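M152 protein (Murid herpesvirus 1, PDB 4G59) binds the stress-induced ligand RAE-1 gamma through an MHC class I-like fold and probably thereby helps the virus evade immune recognition. Local coordinates at residues A208-A214 and A249-P255; V217-Y222 and E234-D238; F106-V110 and I154-R158. All coordinates share one frame. Numbering follows the deposited sequence.

Contact 1 of 3, residues A208-A214 and A249-P255; sequences AYNISLA and AFVISSP. With NAG (2-acetamido-2-deoxy-beta-D-glucopyranose), chain F.
Strands 210-213 and 250-253 are extended and antiparallel, their axes 4.5 Å apart and their directions at 158°; the backbone turns into helical phi/psi at Ala214 and Pro255. Asn210/Ser253 and Ser212/Val251 are hydrogen-bonded pairs: Asn210 N to Ser253 O 2.9 Å, Ser253 N to Asn210 O 2.7 Å, Ser212 N to Val251 O 2.9 Å, Val251 N to Ser212 O 2.6 Å. Ala214 N to Ala249 O, 2.8 Å, extends the ladder. Ile211/Ile252 and Leu213/Phe250 are the non-hydrogen-bonded pairs, with apolar side chains on one face. There Leu213 CD1 sits over the Phe250 ring, 3.8 Å from its centroid, a CH-pi contact, and Ile211 CD1 meets Ile252 CG1 at 3.9 Å. The other face carries Asn210, Ser212, Val251 and Ser253; Asn210, with chi1 t, is N-glycosylated, ND2 bonded to NAG C1 at 1.4 Å. Strand 210-213 edges its four-stranded sheet, strand 258-264 flanks 250-253, and the apolar face packs on strands 196-203 and 231-238 of a second antiparallel sheet, consistent with an immunoglobulin-like sandwich in this MHC-I-fold protein.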
# COMPACT_ATOMS: atom_id res chain seq x y z
N ALA B 208 -2.68 11.28 -9.95
CA ALA B 208 -2.35 11.30 -8.52
C ALA B 208 -3.31 12.20 -7.76
O ALA B 208 -2.95 13.29 -7.35
CB ALA B 208 -0.92 11.72 -8.28
N TYR B 209 -4.53 11.73 -7.56
CA TYR B 209 -5.53 12.51 -6.88
C TYR B 209 -5.20 12.67 -5.41
O TYR B 209 -4.55 11.82 -4.79
CB TYR B 209 -6.90 11.85 -7.00
CG TYR B 209 -7.36 11.58 -8.41
CD1 TYR B 209 -7.96 12.58 -9.18
CD2 TYR B 209 -7.24 10.32 -8.96
CE1 TYR B 209 -8.40 12.31 -10.48
CE2 TYR B 209 -7.68 10.04 -10.24
CZ TYR B 209 -8.24 11.03 -11.00
OH TYR B 209 -8.66 10.72 -12.27
N ASN B 210 -5.64 13.79 -4.85
CA ASN B 210 -5.49 14.03 -3.43
C ASN B 210 -6.86 14.24 -2.81
O ASN B 210 -7.63 15.09 -3.25
CB ASN B 210 -4.61 15.26 -3.18
CG ASN B 210 -4.41 15.55 -1.71
OD1 ASN B 210 -4.93 14.83 -0.85
ND2 ASN B 210 -3.66 16.60 -1.41
N ILE B 211 -7.16 13.45 -1.78
CA ILE B 211 -8.42 13.59 -1.07
C ILE B 211 -8.12 14.04 0.37
O ILE B 211 -7.24 13.48 1.03
CB ILE B 211 -9.22 12.28 -1.11
CG1 ILE B 211 -10.53 12.41 -0.36
CG2 ILE B 211 -8.44 11.14 -0.51
CD1 ILE B 211 -11.55 11.35 -0.81
N SER B 212 -8.81 15.08 0.82
CA SER B 212 -8.61 15.61 2.16
C SER B 212 -9.93 16.26 2.56
O SER B 212 -10.86 16.33 1.74
CB SER B 212 -7.46 16.63 2.16
OG SER B 212 -7.81 17.80 1.44
N LEU B 213 -10.04 16.71 3.81
CA LEU B 213 -11.27 17.33 4.30
C LEU B 213 -11.09 18.84 4.34
O LEU B 213 -10.00 19.32 4.64
CB LEU B 213 -11.62 16.82 5.70
CG LEU B 213 -13.09 16.73 6.08
CD1 LEU B 213 -13.72 15.57 5.33
CD2 LEU B 213 -13.26 16.55 7.60
N ALA B 214 -12.17 19.58 4.08
CA ALA B 214 -12.07 21.02 3.85
C ALA B 214 -11.47 21.79 5.02
O ALA B 214 -10.72 22.75 4.83
CB ALA B 214 -13.42 21.59 3.48
N ALA B 249 -16.74 18.69 4.44
CA ALA B 249 -16.75 18.35 3.03
C ALA B 249 -15.45 17.68 2.65
O ALA B 249 -14.37 18.09 3.11
CB ALA B 249 -17.00 19.57 2.15
N PHE B 250 -15.56 16.64 1.84
CA PHE B 250 -14.36 16.02 1.30
C PHE B 250 -13.94 16.83 0.09
O PHE B 250 -14.79 17.19 -0.73
CB PHE B 250 -14.66 14.58 0.89
CG PHE B 250 -14.87 13.65 2.06
CD1 PHE B 250 -13.81 12.97 2.61
CD2 PHE B 250 -16.14 13.45 2.59
CE1 PHE B 250 -13.99 12.11 3.68
CE2 PHE B 250 -16.34 12.58 3.68
CZ PHE B 250 -15.26 11.91 4.22
N VAL B 251 -12.65 17.12 -0.02
CA VAL B 251 -12.13 17.78 -1.22
C VAL B 251 -11.23 16.80 -1.95
O VAL B 251 -10.32 16.22 -1.36
CB VAL B 251 -11.37 19.07 -0.91
CG1 VAL B 251 -10.89 19.73 -2.21
CG2 VAL B 251 -12.25 20.03 -0.15
N ILE B 252 -11.53 16.61 -3.24
CA ILE B 252 -10.78 15.71 -4.09
C ILE B 252 -10.15 16.57 -5.16
O ILE B 252 -10.85 17.26 -5.90
CB ILE B 252 -11.71 14.70 -4.76
CG1 ILE B 252 -12.42 13.86 -3.71
CG2 ILE B 252 -10.92 13.80 -5.65
CD1 ILE B 252 -13.55 12.99 -4.27
N SER B 253 -8.83 16.56 -5.24
CA SER B 253 -8.15 17.44 -6.17
C SER B 253 -7.25 16.69 -7.15
O SER B 253 -6.63 15.69 -6.81
CB SER B 253 -7.36 18.49 -5.41
OG SER B 253 -6.19 17.91 -4.90
N SER B 254 -7.21 17.19 -8.38
CA SER B 254 -6.51 16.53 -9.48
C SER B 254 -5.36 17.41 -9.94
O SER B 254 -5.47 18.64 -9.96
CB SER B 254 -7.47 16.32 -10.64
OG SER B 254 -6.76 16.02 -11.82
N PRO B 255 -4.23 16.79 -10.29
CA PRO B 255 -3.08 17.60 -10.72
C PRO B 255 -3.42 18.38 -11.99
O PRO B 255 -2.74 19.35 -12.30
CB PRO B 255 -1.99 16.56 -11.02
CG PRO B 255 -2.45 15.28 -10.37
CD PRO B 255 -3.93 15.34 -10.24
C1 NAG F . -2.45 16.74 -0.73
C2 NAG F . -1.59 17.54 -1.69
C3 NAG F . -0.23 17.79 -1.05
C4 NAG F . -0.47 18.51 0.26
C5 NAG F . -1.36 17.63 1.13
C6 NAG F . -1.59 18.27 2.50
C7 NAG F . -1.91 17.29 -4.08
C8 NAG F . -1.68 16.46 -5.31
N2 NAG F . -1.43 16.82 -2.94
O3 NAG F . 0.56 18.58 -1.90
O4 NAG F . 0.76 18.74 0.91
O5 NAG F . -2.60 17.47 0.48
O6 NAG F . -2.44 17.45 3.26
O7 NAG F . -2.52 18.36 -4.16

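Contact 2 of 3, residues V217-Y222 and E234-D238; sequences VDIYKY and EAWLD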
# COMPACT_ATOMS: atom_id res chain seq x y z
N VAL B 217 -9.10 18.59 9.13
CA VAL B 217 -9.14 17.39 9.97
C VAL B 217 -8.57 16.18 9.23
O VAL B 217 -8.94 15.95 8.08
CB VAL B 217 -10.58 17.05 10.36
CG1 VAL B 217 -10.64 15.68 11.02
CG2 VAL B 217 -11.12 18.12 11.28
N ASP B 218 -7.68 15.42 9.87
CA ASP B 218 -7.07 14.27 9.18
C ASP B 218 -8.09 13.18 8.83
O ASP B 218 -9.05 12.93 9.56
CB ASP B 218 -5.90 13.68 9.97
CG ASP B 218 -4.69 14.60 9.98
OD1 ASP B 218 -4.45 15.29 8.96
OD2 ASP B 218 -3.98 14.64 11.02
N ILE B 219 -7.87 12.54 7.69
CA ILE B 219 -8.64 11.39 7.27
C ILE B 219 -7.65 10.33 6.79
O ILE B 219 -6.49 10.63 6.53
CB ILE B 219 -9.60 11.72 6.12
CG1 ILE B 219 -8.86 12.37 4.95
CG2 ILE B 219 -10.72 12.65 6.59
CD1 ILE B 219 -9.81 12.83 3.87
N TYR B 220 -8.13 9.10 6.68
CA TYR B 220 -7.31 8.02 6.19
C TYR B 220 -7.73 7.79 4.74
O TYR B 220 -8.93 7.72 4.45
CB TYR B 220 -7.57 6.78 7.06
CG TYR B 220 -6.87 5.55 6.54
CD1 TYR B 220 -5.50 5.52 6.41
CD2 TYR B 220 -7.59 4.42 6.19
CE1 TYR B 220 -4.86 4.40 5.94
CE2 TYR B 220 -6.96 3.29 5.71
CZ TYR B 220 -5.60 3.30 5.58
OH TYR B 220 -4.96 2.17 5.12
N LYS B 221 -6.77 7.70 3.84
CA LYS B 221 -7.07 7.64 2.41
C LYS B 221 -6.14 6.66 1.75
O LYS B 221 -5.05 6.40 2.26
CB LYS B 221 -6.90 9.00 1.74
CG LYS B 221 -5.72 9.79 2.26
CD LYS B 221 -5.17 10.76 1.24
CE LYS B 221 -4.29 11.81 1.93
NZ LYS B 221 -5.05 12.66 2.92
N TYR B 222 -6.56 6.14 0.59
CA TYR B 222 -5.72 5.24 -0.17
C TYR B 222 -6.31 5.13 -1.56
O TYR B 222 -7.42 5.61 -1.79
CB TYR B 222 -5.68 3.87 0.49
CG TYR B 222 -7.06 3.36 0.86
CD1 TYR B 222 -7.91 2.84 -0.10
CD2 TYR B 222 -7.50 3.39 2.18
CE1 TYR B 222 -9.17 2.38 0.22
CE2 TYR B 222 -8.76 2.94 2.52
CZ TYR B 222 -9.59 2.43 1.53
OH TYR B 222 -10.84 1.97 1.85
N GLU B 234 -10.36 6.54 -2.06
CA GLU B 234 -11.29 6.34 -0.96
C GLU B 234 -10.71 6.95 0.29
O GLU B 234 -9.50 6.91 0.48
CB GLU B 234 -11.57 4.85 -0.76
CG GLU B 234 -12.68 4.54 0.26
CD GLU B 234 -13.35 3.19 -0.01
OE1 GLU B 234 -14.43 3.16 -0.65
OE2 GLU B 234 -12.79 2.16 0.41
N ALA B 235 -11.57 7.51 1.15
CA ALA B 235 -11.11 8.13 2.40
C ALA B 235 -12.10 7.90 3.51
O ALA B 235 -13.30 7.77 3.25
CB ALA B 235 -10.85 9.65 2.23
N TRP B 236 -11.62 7.88 4.74
CA TRP B 236 -12.45 7.64 5.91
C TRP B 236 -12.35 8.75 6.94
O TRP B 236 -11.25 9.19 7.30
CB TRP B 236 -12.05 6.32 6.55
CG TRP B 236 -12.44 5.15 5.72
CD1 TRP B 236 -11.68 4.53 4.78
CD2 TRP B 236 -13.69 4.45 5.77
NE1 TRP B 236 -12.39 3.47 4.23
CE2 TRP B 236 -13.63 3.41 4.82
CE3 TRP B 236 -14.86 4.61 6.51
CZ2 TRP B 236 -14.70 2.53 4.59
CZ3 TRP B 236 -15.92 3.73 6.29
CH2 TRP B 236 -15.83 2.70 5.34
N LEU B 237 -13.52 9.20 7.41
CA LEU B 237 -13.63 10.21 8.46
C LEU B 237 -14.28 9.58 9.69
O LEU B 237 -15.22 8.75 9.58
CB LEU B 237 -14.48 11.40 7.96
CG LEU B 237 -15.03 12.41 8.98
CD1 LEU B 237 -13.92 13.28 9.54
CD2 LEU B 237 -16.14 13.30 8.40
N ASP B 238 -13.78 9.96 10.85
CA ASP B 238 -14.39 9.56 12.09
C ASP B 238 -15.05 10.82 12.60
O ASP B 238 -14.38 11.77 12.94
CB ASP B 238 -13.33 9.10 13.07
CG ASP B 238 -13.92 8.51 14.33
OD1 ASP B 238 -15.12 8.69 14.58
OD2 ASP B 238 -13.18 7.85 15.08
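Tyr222, Glu234 and Trp236 lose the most surface here, and their side chains share one face of the hairpin formed by strands 220-225 and 231-238. Tyr222, with chi1 p, leans across the neighbouring strand so that its hydroxyl reaches both partners: it donates a very short hydrogen bond to Glu234 OE2 (OH to OE2 2.4 Å) and accepts one from Trp236 NE1 (NE1 to OH 3.2 Å). Its ring lies over Glu234 O, while Tyr222 CE2 approaches Trp236 CD1 at 4.0 Å.

The same residues carry the backbone ladder. Tyr222 and Glu234 form one hydrogen-bonded pair (Tyr222 N to Glu234 O 3.0 Å, Glu234 N to Tyr222 O 3.1 Å); Trp236 forms the next with Tyr220, its N 2.7 Å from Tyr220 O. Across the sheet, Ile219 CD1 touches Ala235 CB at 3.7 Å, facing strand 210-213; this reverse face is largely apolar, with Lys221 NZ bonded to Ile211 O.

Glu234 OE1 is held by Thr200, and the Trp236 ring stacks on an aromatic side chain of the RAE-1 gamma chain, to which Asp238 adds a salt bridge. The hydrogen-bonded chain Trp236 NE1, Tyr222 OH, Glu234 OE2 thus ties two rings together and probably steadies an aromatic and polar, ligand-facing surface.

Contact 3 of 3, residues F106-V110 and I154-R158; sequences FECTV and ISILR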
# COMPACT_ATOMS: atom_id res chain seq x y z
N PHE B 106 18.20 12.48 -21.22
CA PHE B 106 18.20 11.27 -20.40
C PHE B 106 18.88 11.42 -19.04
O PHE B 106 20.03 11.82 -18.96
CB PHE B 106 18.80 10.07 -21.12
CG PHE B 106 18.56 8.78 -20.40
CD1 PHE B 106 17.38 8.08 -20.60
CD2 PHE B 106 19.47 8.31 -19.46
CE1 PHE B 106 17.11 6.91 -19.92
CE2 PHE B 106 19.22 7.13 -18.76
CZ PHE B 106 18.03 6.43 -19.00
N GLU B 107 18.16 11.06 -17.99
CA GLU B 107 18.70 11.12 -16.64
C GLU B 107 17.90 10.25 -15.67
O GLU B 107 16.67 10.32 -15.62
CB GLU B 107 18.70 12.57 -16.14
CG GLU B 107 19.34 12.74 -14.77
CD GLU B 107 19.37 14.19 -14.34
OE1 GLU B 107 18.65 15.00 -14.97
OE2 GLU B 107 20.12 14.50 -13.39
N CYS B 108 18.61 9.42 -14.90
CA CYS B 108 17.95 8.61 -13.88
C CYS B 108 18.37 8.98 -12.48
O CYS B 108 19.48 9.43 -12.24
CB CYS B 108 18.20 7.12 -14.10
SG CYS B 108 17.02 6.40 -15.21
N THR B 109 17.44 8.80 -11.55
CA THR B 109 17.77 8.74 -10.14
C THR B 109 17.32 7.37 -9.63
O THR B 109 16.19 6.94 -9.89
CB THR B 109 17.08 9.85 -9.34
OG1 THR B 109 17.64 11.11 -9.70
CG2 THR B 109 17.30 9.65 -7.85
N VAL B 110 18.21 6.68 -8.93
CA VAL B 110 17.88 5.35 -8.41
C VAL B 110 17.77 5.39 -6.89
O VAL B 110 18.70 5.80 -6.19
CB VAL B 110 18.91 4.30 -8.86
CG1 VAL B 110 18.47 2.89 -8.46
CG2 VAL B 110 19.11 4.38 -10.36
N ILE B 154 19.91 0.28 -16.67
CA ILE B 154 19.59 1.62 -17.15
C ILE B 154 19.85 1.81 -18.65
O ILE B 154 19.15 2.59 -19.32
CB ILE B 154 20.30 2.70 -16.33
CG1 ILE B 154 19.78 2.67 -14.89
CG2 ILE B 154 20.05 4.08 -16.90
CD1 ILE B 154 20.60 3.50 -13.95
N SER B 155 20.84 1.10 -19.19
CA SER B 155 21.11 1.16 -20.63
C SER B 155 19.89 0.78 -21.47
O SER B 155 19.71 1.28 -22.59
CB SER B 155 22.27 0.25 -21.00
OG SER B 155 21.79 -0.93 -21.64
N ILE B 156 19.06 -0.13 -20.95
CA ILE B 156 17.83 -0.49 -21.66
C ILE B 156 16.96 0.76 -21.86
O ILE B 156 16.34 0.94 -22.91
CB ILE B 156 17.05 -1.54 -20.91
CG1 ILE B 156 17.87 -2.82 -20.81
CG2 ILE B 156 15.74 -1.82 -21.61
CD1 ILE B 156 17.29 -3.84 -19.84
N LEU B 157 16.95 1.61 -20.83
CA LEU B 157 16.18 2.85 -20.83
C LEU B 157 16.88 3.93 -21.65
O LEU B 157 16.25 4.58 -22.48
CB LEU B 157 15.93 3.32 -19.39
CG LEU B 157 14.71 2.86 -18.57
CD1 LEU B 157 14.12 1.52 -19.00
CD2 LEU B 157 15.02 2.86 -17.08
N ARG B 158 18.18 4.12 -21.42
CA ARG B 158 18.95 5.14 -22.16
C ARG B 158 19.02 4.90 -23.67
O ARG B 158 18.77 5.81 -24.46
CB ARG B 158 20.35 5.32 -21.57
CG ARG B 158 21.15 6.44 -22.22
CD ARG B 158 22.46 6.70 -21.46
NE ARG B 158 22.93 5.49 -20.79
CZ ARG B 158 23.20 5.41 -19.49
NH1 ARG B 158 23.08 6.48 -18.71
NH2 ARG B 158 23.60 4.26 -18.96
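Apolar packing joins segment 106-110 of strand 106-114 to the short helix 154-158; the axes of the short segments approach to 9.6 Å, with 150° between their N-to-C directions. Phe106 contributes most: its chi1 t ring reaches the helix, with CE2 3.7 Å from Ile154 CG2 and CZ 3.8 Å from Leu157 CB. Further along the strand, Cys108 SG meets Ile154 CG2 at 4.2 Å and Val110 CG2 meets Ile154 CD1 at 4.0 Å, so Ile154 spans the three alternate strand residues that point toward the helix.

A CH-pi contact adds to this, Arg158 CA lying 3.5 Å from the Phe106 ring centroid, over the face.

Covalent and hydrogen bonds do not link the segments: the Cys101-Cys108 disulfide ties strand 106-114 to strand 95-103, and Arg158 N to Ile154 O, 2.8 Å, lies within the helix. Helices cross one face of an antiparallel sheet, as in the MHC class I platform; Leu157 also touches Phe73 of helix 68-89. Between these segments the contact is van der Waals and CH-pi, depending on close packing rather than directed polar bonds.

Overall arrangement
From the N terminus, contact 3 comes first: strand 106-114 is rejoined by helix 154-158, closing a long excursion within the MHC-like platform. Only after the chain has left this region does contact 1 open at 208-214. The chain then passes straight into contact 2, a hairpin that closes at 234-238 before 249-255 returns to complete contact 1; the smaller loop thus lies wholly within the larger. Contacts 1 and 2 belong to two facing sheets, with centres about 11 Å apart, joined by Ile211 CD1 on Ala235 CB (3.6 Å) and Phe250 CZ on Leu237 CB (3.8 Å). Contact 3 lies across the chain's centre, its own centre about 33 and 37 Å from those of contacts 1 and 2.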